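Local structure of propionate kinase (Francisella tularensis subsp. tularensis, 3KHY) at residues G175-Y180 against I368-E373; A316-G321 against N364-A369; S2-L7 against M375-T380. The protein probably catalyses the reversible, magnesium-dependent transfer of a phosphoryl group between ATP and a short-chain carboxylate such as acetate or propionate, forming the acyl phosphate. All blocks are in the same frame, centred on the assembly; numbering follows the deposited sequence.

Interaction 1 of 3, residues G175-Y180 against I368-E373; sequences GTSHKY and IATNEE
Tyr180 and Asn371 form the aromatic part of a contact in which the first turns of helix 175-188 meet the loop leading into helix 372-382. The CB of Asn371 sits over one face of the Tyr180 ring, 4.2 Å from the centroid and 26° off the normal, a CH-pi contact; the side chain's amide plane is turned 65° from the ring. Chi1 of 174° sets CG of Tyr180 anti to the backbone N, beside the carbonyl carbon. At the ring edge, near its plane, CE2 of Tyr180 lies 3.5 Å from the O of Ala369. A water in the same plane bridges the two residues, donating to the O of Ala369 at 2.7 Å and lying 3.0 Å from the OH of Tyr180. Asn371 itself is the N-cap of helix 372-382, its OD1 accepting from the N of Leu374.

The direct polar link is a hydrogen bond of 2.7 Å between the OG of Ser177 and the OG1 of Thr370; both oxygens lie anti to their own backbone N. The OG of Ser177 is also hydrogen-bonded to ND1 of His200, a predicted ATP-binding residue, which ties the hydroxyl pair to strand 196-201.

Van der Waals packing completes the interface. The CG of Glu372 rests 3.6 Å from the CB of Ser177, while the CG2 of Thr176 lies 3.8 Å from the O of Glu372. The Glu372 side chain ends in a carboxylate whose OE2 forms a salt bridge with Arg85, a predicted substrate-binding residue. Glu372 is itself a predicted magnesium ligand. With its stem packed on Ser177 and its carboxylate turned to Arg85, helix 175-188 probably borders the substrate and metal sites, and the chain of hydrogen bonds linking Thr370, Ser177 and His200 is consistent with a second shell around them.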
loop_
_atom_site.group_PDB
_atom_site.type_symbol
_atom_site.label_atom_id
_atom_site.label_comp_id
_atom_site.label_asym_id
_atom_site.label_seq_id
_atom_site.Cartn_x
_atom_site.Cartn_y
_atom_site.Cartn_z
ATOM N N GLY A 175 5.513 -14.823 9.914
ATOM C CA GLY A 175 6.563 -15.566 9.230
ATOM C C GLY A 175 6.579 -17.052 9.548
ATOM O O GLY A 175 6.816 -17.878 8.672
ATOM N N THR A 176 6.315 -17.399 10.803
ATOM C CA THR A 176 6.341 -18.797 11.216
ATOM C C THR A 176 5.179 -19.578 10.589
ATOM O O THR A 176 5.324 -20.746 10.254
ATOM C CB THR A 176 6.353 -18.906 12.755
ATOM O OG1 THR A 176 7.556 -18.289 13.248
ATOM C CG2 THR A 176 6.317 -20.356 13.200
ATOM N N SER A 177 4.036 -18.923 10.392
ATOM C CA SER A 177 2.905 -19.581 9.744
ATOM C C SER A 177 3.148 -19.715 8.231
ATOM O O SER A 177 2.909 -20.771 7.653
ATOM C CB SER A 177 1.608 -18.830 10.040
ATOM O OG SER A 177 0.525 -19.350 9.278
ATOM N N HIS A 178 3.627 -18.649 7.590
ATOM C CA HIS A 178 3.951 -18.721 6.167
ATOM C C HIS A 178 5.006 -19.781 5.857
ATOM O O HIS A 178 4.910 -20.494 4.864
ATOM C CB HIS A 178 4.374 -17.349 5.628
ATOM C CG HIS A 178 3.240 -16.376 5.563
ATOM N ND1 HIS A 178 2.148 -16.573 4.749
ATOM C CD2 HIS A 178 3.012 -15.218 6.227
ATOM C CE1 HIS A 178 1.292 -15.578 4.912
ATOM N NE2 HIS A 178 1.791 -14.742 5.804
ATOM N N LYS A 179 5.992 -19.908 6.731
ATOM C CA LYS A 179 7.008 -20.944 6.563
ATOM C C LYS A 179 6.443 -22.357 6.725
ATOM O O LYS A 179 6.640 -23.224 5.876
ATOM C CB LYS A 179 8.145 -20.724 7.561
ATOM C CG LYS A 179 9.354 -21.634 7.333
ATOM C CD LYS A 179 10.535 -21.195 8.186
ATOM C CE LYS A 179 11.814 -21.926 7.786
ATOM N NZ LYS A 179 11.999 -23.112 8.649
ATOM N N TYR A 180 5.748 -22.591 7.831
ATOM C CA TYR A 180 5.137 -23.888 8.075
ATOM C C TYR A 180 4.190 -24.269 6.933
ATOM O O TYR A 180 4.249 -25.375 6.416
ATOM C CB TYR A 180 4.397 -23.910 9.417
ATOM C CG TYR A 180 3.635 -25.194 9.628
ATOM C CD1 TYR A 180 4.273 -26.321 10.138
ATOM C CD2 TYR A 180 2.297 -25.297 9.276
ATOM C CE1 TYR A 180 3.597 -27.505 10.312
ATOM C CE2 TYR A 180 1.600 -26.488 9.448
ATOM C CZ TYR A 180 2.262 -27.585 9.964
ATOM O OH TYR A 180 1.592 -28.768 10.128
ATOM N N ILE A 368 -4.849 -25.309 3.899
ATOM C CA ILE A 368 -3.878 -26.037 4.705
ATOM C C ILE A 368 -3.885 -25.430 6.099
ATOM O O ILE A 368 -3.767 -24.213 6.254
ATOM C CB ILE A 368 -2.459 -25.915 4.093
ATOM C CG1 ILE A 368 -2.437 -26.508 2.682
ATOM C CG2 ILE A 368 -1.419 -26.593 5.001
ATOM C CD1 ILE A 368 -1.036 -26.458 2.009
ATOM N N ALA A 369 -4.051 -26.265 7.113
ATOM C CA ALA A 369 -4.129 -25.772 8.483
ATOM C C ALA A 369 -2.748 -25.332 8.931
ATOM O O ALA A 369 -1.773 -26.048 8.729
ATOM C CB ALA A 369 -4.668 -26.860 9.412
ATOM N N THR A 370 -2.649 -24.157 9.529
ATOM C CA THR A 370 -1.349 -23.731 10.032
ATOM C C THR A 370 -1.143 -24.288 11.446
ATOM O O THR A 370 -2.099 -24.667 12.122
ATOM C CB THR A 370 -1.166 -22.198 9.981
ATOM O OG1 THR A 370 0.199 -21.870 10.265
ATOM C CG2 THR A 370 -2.057 -21.491 10.984
ATOM N N ASN A 371 0.108 -24.366 11.883
ATOM C CA ASN A 371 0.402 -24.885 13.216
ATOM C C ASN A 371 1.708 -24.248 13.666
ATOM O O ASN A 371 2.774 -24.852 13.579
ATOM C CB ASN A 371 0.512 -26.418 13.206
ATOM C CG ASN A 371 0.529 -27.020 14.615
ATOM O OD1 ASN A 371 0.830 -26.334 15.598
ATOM N ND2 ASN A 371 0.204 -28.300 14.714
ATOM N N GLU A 372 1.620 -22.998 14.096
ATOM C CA GLU A 372 2.816 -22.226 14.403
ATOM C C GLU A 372 3.535 -22.805 15.617
ATOM O O GLU A 372 4.747 -22.734 15.707
ATOM C CB GLU A 372 2.442 -20.764 14.656
ATOM C CG GLU A 372 1.911 -20.046 13.418
ATOM C CD GLU A 372 0.776 -19.087 13.736
ATOM O OE1 GLU A 372 -0.388 -19.545 13.849
ATOM O OE2 GLU A 372 1.050 -17.876 13.868
ATOM N N GLU A 373 2.781 -23.373 16.555
ATOM C CA GLU A 373 3.393 -23.934 17.758
ATOM C C GLU A 373 4.242 -25.145 17.385
ATOM O O GLU A 373 5.345 -25.311 17.889
ATOM C CB GLU A 373 2.326 -24.316 18.800
ATOM C CG GLU A 373 1.386 -23.180 19.205
ATOM C CD GLU A 373 0.333 -22.859 18.128
ATOM O OE1 GLU A 373 0.119 -23.678 17.205
ATOM O OE2 GLU A 373 -0.284 -21.775 18.206
HETATM O O HOH W 1 -1.066 -28.635 8.649
#

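Interaction 2 of 3, residues A316-G321 against N364-A369; sequences ALVFTG and NIMVIA
Parallel beta-sheet pairing joins 316-321 to 364-369 at one margin of the five-stranded sheet in the second of the two actin-like ATPase (ASKHA) domains that the family implies. Strand 316-320 has strand 196-201 on its other flank, and within this chain 365-367 is the outermost strand. Three bridges, Leu317 with Ile365, Val318 with Met366 and Phe319 with Val367, set the register, and the directions of the two short strands differ by 26°.

The backbone ladder alternates between the strands: Leu317 N donates to Asn364 O, Met366 N to Leu317 O at 2.8 Å, Phe319 N to Met366 O, and Ile368 N to Phe319 O. The bond from Phe319 is nearly straight at the hydrogen, 177°.

Side chains divide between two faces. On one, Phe319 and Ile365 lie side by side and point the same way, with the CG2 of Ile365 at the ring edge, 3.6 Å from CE2 of Phe319; helix 328-337 covers this face through Ile335 and Arg331. On the other, helix 175-188 packs on Val318 and Met366. The CG1 of Val318 is 3.8 Å from CG1 of Ile368, and the selenium of selenomethionine Met366 lies 3.5 Å from the CB of Ala316.

Past the last bridge, a side chain continues the ladder: Thr320 OG1, anti to its backbone N (chi1 -167°), donates to Ile368 O at 2.7 Å, in the carbonyl plane.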
loop_
_atom_site.group_PDB
_atom_site.type_symbol
_atom_site.label_atom_id
_atom_site.label_comp_id
_atom_site.label_asym_id
_atom_site.label_seq_id
_atom_site.Cartn_x
_atom_site.Cartn_y
_atom_site.Cartn_z
ATOM N N ALA A 316 0.070 -23.123 -6.330
ATOM C CA ALA A 316 -1.227 -22.973 -5.664
ATOM C C ALA A 316 -1.372 -21.630 -4.977
ATOM O O ALA A 316 -0.377 -21.006 -4.582
ATOM C CB ALA A 316 -1.423 -24.076 -4.642
ATOM N N LEU A 317 -2.616 -21.198 -4.834
ATOM C CA LEU A 317 -2.975 -20.175 -3.857
ATOM C C LEU A 317 -3.412 -20.955 -2.622
ATOM O O LEU A 317 -4.223 -21.879 -2.742
ATOM C CB LEU A 317 -4.133 -19.333 -4.379
ATOM C CG LEU A 317 -4.809 -18.401 -3.366
ATOM C CD1 LEU A 317 -3.802 -17.388 -2.794
ATOM C CD2 LEU A 317 -5.981 -17.685 -4.026
ATOM N N VAL A 318 -2.867 -20.619 -1.446
ATOM C CA VAL A 318 -3.168 -21.387 -0.221
ATOM C C VAL A 318 -3.821 -20.517 0.852
ATOM O O VAL A 318 -3.261 -19.480 1.218
ATOM C CB VAL A 318 -1.893 -22.007 0.380
ATOM C CG1 VAL A 318 -2.248 -22.886 1.579
ATOM C CG2 VAL A 318 -1.133 -22.812 -0.682
ATOM N N PHE A 319 -5.004 -20.924 1.337
ATOM C CA PHE A 319 -5.672 -20.244 2.443
ATOM C C PHE A 319 -5.305 -20.935 3.750
ATOM O O PHE A 319 -5.268 -22.166 3.822
ATOM C CB PHE A 319 -7.206 -20.315 2.302
ATOM C CG PHE A 319 -7.765 -19.491 1.172
ATOM C CD1 PHE A 319 -7.912 -18.116 1.310
ATOM C CD2 PHE A 319 -8.188 -20.099 -0.011
ATOM C CE1 PHE A 319 -8.446 -17.351 0.287
ATOM C CE2 PHE A 319 -8.726 -19.334 -1.048
ATOM C CZ PHE A 319 -8.859 -17.954 -0.895
ATOM N N THR A 320 -5.058 -20.151 4.788
ATOM C CA THR A 320 -4.760 -20.708 6.093
ATOM C C THR A 320 -5.178 -19.694 7.162
ATOM O O THR A 320 -5.681 -18.620 6.830
ATOM C CB THR A 320 -3.265 -21.086 6.220
ATOM O OG1 THR A 320 -3.073 -21.894 7.389
ATOM C CG2 THR A 320 -2.379 -19.824 6.301
ATOM N N GLY A 321 -5.000 -20.045 8.432
ATOM C CA GLY A 321 -5.426 -19.188 9.527
ATOM C C GLY A 321 -6.862 -19.483 9.942
ATOM O O GLY A 321 -7.563 -20.234 9.267
ATOM N N ASN A 364 -4.550 -24.158 -8.923
ATOM C CA ASN A 364 -4.830 -24.860 -7.675
ATOM C C ASN A 364 -5.156 -23.873 -6.580
ATOM O O ASN A 364 -4.494 -22.834 -6.453
ATOM C CB ASN A 364 -3.631 -25.692 -7.228
ATOM C CG ASN A 364 -3.400 -26.893 -8.106
ATOM O OD1 ASN A 364 -4.348 -27.467 -8.642
ATOM N ND2 ASN A 364 -2.128 -27.290 -8.264
ATOM N N ILE A 365 -6.164 -24.209 -5.778
ATOM C CA ILE A 365 -6.522 -23.430 -4.608
ATOM C C ILE A 365 -6.616 -24.418 -3.455
ATOM O O ILE A 365 -7.294 -25.434 -3.563
ATOM C CB ILE A 365 -7.875 -22.705 -4.786
ATOM C CG1 ILE A 365 -7.867 -21.830 -6.045
ATOM C CG2 ILE A 365 -8.206 -21.869 -3.530
ATOM C CD1 ILE A 365 -9.256 -21.507 -6.594
HETATM N N MSE A 366 -5.920 -24.133 -2.360
HETATM C CA MSE A 366 -5.787 -25.103 -1.288
HETATM C C MSE A 366 -6.206 -24.523 0.036
HETATM O O MSE A 366 -6.245 -23.309 0.207
HETATM C CB MSE A 366 -4.330 -25.589 -1.165
HETATM C CG MSE A 366 -3.768 -26.122 -2.471
HETATM SE SE MSE A 366 -1.916 -26.753 -2.368
HETATM C CE MSE A 366 -2.202 -28.334 -1.210
ATOM N N VAL A 367 -6.538 -25.412 0.959
ATOM C CA VAL A 367 -6.697 -25.055 2.352
ATOM C C VAL A 367 -5.743 -25.937 3.146
ATOM O O VAL A 367 -5.818 -27.164 3.078
ATOM C CB VAL A 367 -8.124 -25.303 2.853
ATOM C CG1 VAL A 367 -8.214 -24.956 4.328
ATOM C CG2 VAL A 367 -9.127 -24.489 2.044
ATOM N N ILE A 368 -4.849 -25.309 3.899
ATOM C CA ILE A 368 -3.878 -26.037 4.705
ATOM C C ILE A 368 -3.885 -25.430 6.099
ATOM O O ILE A 368 -3.767 -24.213 6.254
ATOM C CB ILE A 368 -2.459 -25.915 4.093
ATOM C CG1 ILE A 368 -2.437 -26.508 2.682
ATOM C CG2 ILE A 368 -1.419 -26.593 5.001
ATOM C CD1 ILE A 368 -1.036 -26.458 2.009
ATOM N N ALA A 369 -4.051 -26.265 7.113
ATOM C CA ALA A 369 -4.129 -25.772 8.483
ATOM C C ALA A 369 -2.748 -25.332 8.931
ATOM O O ALA A 369 -1.773 -26.048 8.729
ATOM C CB ALA A 369 -4.668 -26.860 9.412
#

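Interaction 3 of 3, residues S2-L7 against M375-T380; sequences SEILVL and MIAQET
Ile4 of strand 3-9 lies against Ala377 and Thr380 of helix 372-382, and both its branches reach the two residues. Its CB meets the CB of Ala377 at 4.1 Å. From there CG2, anti to the backbone N, approaches both the CG2 of Thr380 and the CA of Ala377. The other branch starts at CG1, which lies 4.0 Å from the O of Ala377. At the tip, CD1 reaches the CG2 of Thr380 at 3.8 Å, the two side chains sliding past each other in opposite directions.

Two residues along, Val6 straddles the preceding part of the helix. Its CG1 presses on the CG2 of Ile376 at 3.6 Å, whereas CG2 sits 4.0 Å from the CB of Ala377. The small alanine is therefore touched by both Ile4 and Val6.

One rotation of Thr380 (chi1 -63°) sets CG2 anti to the backbone N, where it meets Ile4, and OG1 beside the backbone N, where it donates to the O of Ile376 at 2.8 Å. The backbone N of Thr380 reaches the same oxygen from the opposite face of the carbonyl plane.

The short axes pass 8.5 Å apart at 124°. Strand 3-9 runs between strands 14-20 and 79-86, and the helix spans that surface: Ala377 touches Ile19 on one neighbour and Thr380 touches Ala81 on the other, while Met375 turns to helix 175-188.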
loop_
_atom_site.group_PDB
_atom_site.type_symbol
_atom_site.label_atom_id
_atom_site.label_comp_id
_atom_site.label_asym_id
_atom_site.label_seq_id
_atom_site.Cartn_x
_atom_site.Cartn_y
_atom_site.Cartn_z
ATOM N N SER A 2 10.715 -37.305 23.403
ATOM C CA SER A 2 11.051 -36.011 23.988
ATOM C C SER A 2 10.004 -34.949 23.644
ATOM O O SER A 2 9.264 -35.079 22.666
ATOM C CB SER A 2 12.435 -35.556 23.527
ATOM O OG SER A 2 12.451 -35.327 22.132
ATOM N N GLU A 3 9.955 -33.901 24.459
ATOM C CA GLU A 3 8.961 -32.853 24.303
ATOM C C GLU A 3 9.583 -31.460 24.355
ATOM O O GLU A 3 10.600 -31.242 25.011
ATOM C CB GLU A 3 7.874 -33.000 25.374
ATOM C CG GLU A 3 7.105 -34.324 25.274
ATOM C CD GLU A 3 6.187 -34.574 26.461
ATOM O OE1 GLU A 3 5.937 -33.628 27.237
ATOM O OE2 GLU A 3 5.716 -35.721 26.618
ATOM N N ILE A 4 8.960 -30.522 23.653
ATOM C CA ILE A 4 9.399 -29.131 23.636
ATOM C C ILE A 4 8.293 -28.272 24.235
ATOM O O ILE A 4 7.107 -28.446 23.909
ATOM C CB ILE A 4 9.635 -28.646 22.200
ATOM C CG1 ILE A 4 10.667 -29.524 21.488
ATOM C CG2 ILE A 4 10.065 -27.186 22.197
ATOM C CD1 ILE A 4 12.090 -29.084 21.708
ATOM N N LEU A 5 8.671 -27.358 25.119
ATOM C CA LEU A 5 7.719 -26.425 25.694
ATOM C C LEU A 5 7.739 -25.180 24.828
ATOM O O LEU A 5 8.781 -24.562 24.670
ATOM C CB LEU A 5 8.113 -26.060 27.129
ATOM C CG LEU A 5 7.192 -25.045 27.799
ATOM C CD1 LEU A 5 5.769 -25.585 27.851
ATOM C CD2 LEU A 5 7.691 -24.694 29.189
ATOM N N VAL A 6 6.591 -24.818 24.264
ATOM C CA VAL A 6 6.512 -23.680 23.348
ATOM C C VAL A 6 5.784 -22.518 24.007
ATOM O O VAL A 6 4.676 -22.685 24.525
ATOM C CB VAL A 6 5.800 -24.069 22.037
ATOM C CG1 VAL A 6 5.669 -22.858 21.110
ATOM C CG2 VAL A 6 6.559 -25.176 21.344
ATOM N N LEU A 7 6.412 -21.343 24.015
ATOM C CA LEU A 7 5.850 -20.208 24.740
ATOM C C LEU A 7 5.668 -18.977 23.885
ATOM O O LEU A 7 6.485 -18.675 23.016
ATOM C CB LEU A 7 6.751 -19.817 25.918
ATOM C CG LEU A 7 7.056 -20.886 26.958
ATOM C CD1 LEU A 7 8.061 -20.321 27.956
ATOM C CD2 LEU A 7 5.763 -21.353 27.661
HETATM N N MSE A 375 5.630 -25.572 14.465
HETATM C CA MSE A 375 6.761 -25.047 13.721
HETATM C C MSE A 375 7.845 -24.563 14.682
HETATM O O MSE A 375 9.028 -24.786 14.458
HETATM C CB MSE A 375 6.316 -23.896 12.817
HETATM C CG MSE A 375 7.418 -23.362 11.920
HETATM SE SE MSE A 375 7.992 -24.667 10.562
HETATM C CE MSE A 375 9.553 -23.735 9.912
ATOM N N ILE A 376 7.431 -23.874 15.737
ATOM C CA ILE A 376 8.379 -23.405 16.735
ATOM C C ILE A 376 9.070 -24.604 17.396
ATOM O O ILE A 376 10.274 -24.571 17.640
ATOM C CB ILE A 376 7.690 -22.530 17.785
ATOM C CG1 ILE A 376 7.369 -21.151 17.195
ATOM C CG2 ILE A 376 8.563 -22.374 19.018
ATOM C CD1 ILE A 376 6.483 -20.306 18.116
ATOM N N ALA A 377 8.311 -25.666 17.668
ATOM C CA ALA A 377 8.883 -26.876 18.266
ATOM C C ALA A 377 9.885 -27.536 17.325
ATOM O O ALA A 377 10.930 -28.019 17.762
ATOM C CB ALA A 377 7.792 -27.863 18.654
ATOM N N GLN A 378 9.572 -27.546 16.030
ATOM C CA GLN A 378 10.481 -28.122 15.037
ATOM C C GLN A 378 11.752 -27.297 14.866
ATOM O O GLN A 378 12.848 -27.850 14.731
ATOM C CB GLN A 378 9.779 -28.289 13.691
ATOM C CG GLN A 378 8.679 -29.336 13.689
ATOM C CD GLN A 378 7.868 -29.313 12.412
ATOM O OE1 GLN A 378 7.916 -28.345 11.651
ATOM N NE2 GLN A 378 7.107 -30.372 12.174
ATOM N N GLU A 379 11.604 -25.973 14.847
ATOM C CA GLU A 379 12.755 -25.077 14.761
ATOM C C GLU A 379 13.671 -25.254 15.963
ATOM O O GLU A 379 14.898 -25.194 15.854
ATOM C CB GLU A 379 12.280 -23.625 14.703
ATOM C CG GLU A 379 11.655 -23.259 13.384
ATOM C CD GLU A 379 12.707 -23.100 12.322
ATOM O OE1 GLU A 379 13.562 -22.204 12.485
ATOM O OE2 GLU A 379 12.694 -23.878 11.347
ATOM N N THR A 380 13.057 -25.454 17.121
ATOM C CA THR A 380 13.799 -25.603 18.370
ATOM C C THR A 380 14.557 -26.933 18.391
ATOM O O THR A 380 15.758 -26.966 18.645
ATOM C CB THR A 380 12.852 -25.497 19.582
ATOM O OG1 THR A 380 12.257 -24.191 19.602
ATOM C CG2 THR A 380 13.612 -25.737 20.895
#

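The chain from strand 365-367 through helix 372-382 runs through all three contacts, passing from the five-stranded sheet of interaction 2 to the eight-stranded sheet of interaction 3. Interactions 1 and 2 share Ile368 and Ala369, have centres 12 Å apart and touch where Thr370 N lies 3.1 Å from Thr320 OG1. Interaction 1 meets interaction 3 through a 2.9 Å salt bridge between Lys179 NZ and Glu379 OE2; interactions 2 and 3 do not touch, their nearest atoms being about 9 Å apart. Interaction 1, between them, holds the predicted magnesium ligand Glu372. Arg85, predicted to bind substrate, lies beside Glu372, and its side chain also comes within about 4 Å of that of Ile376 in interaction 3.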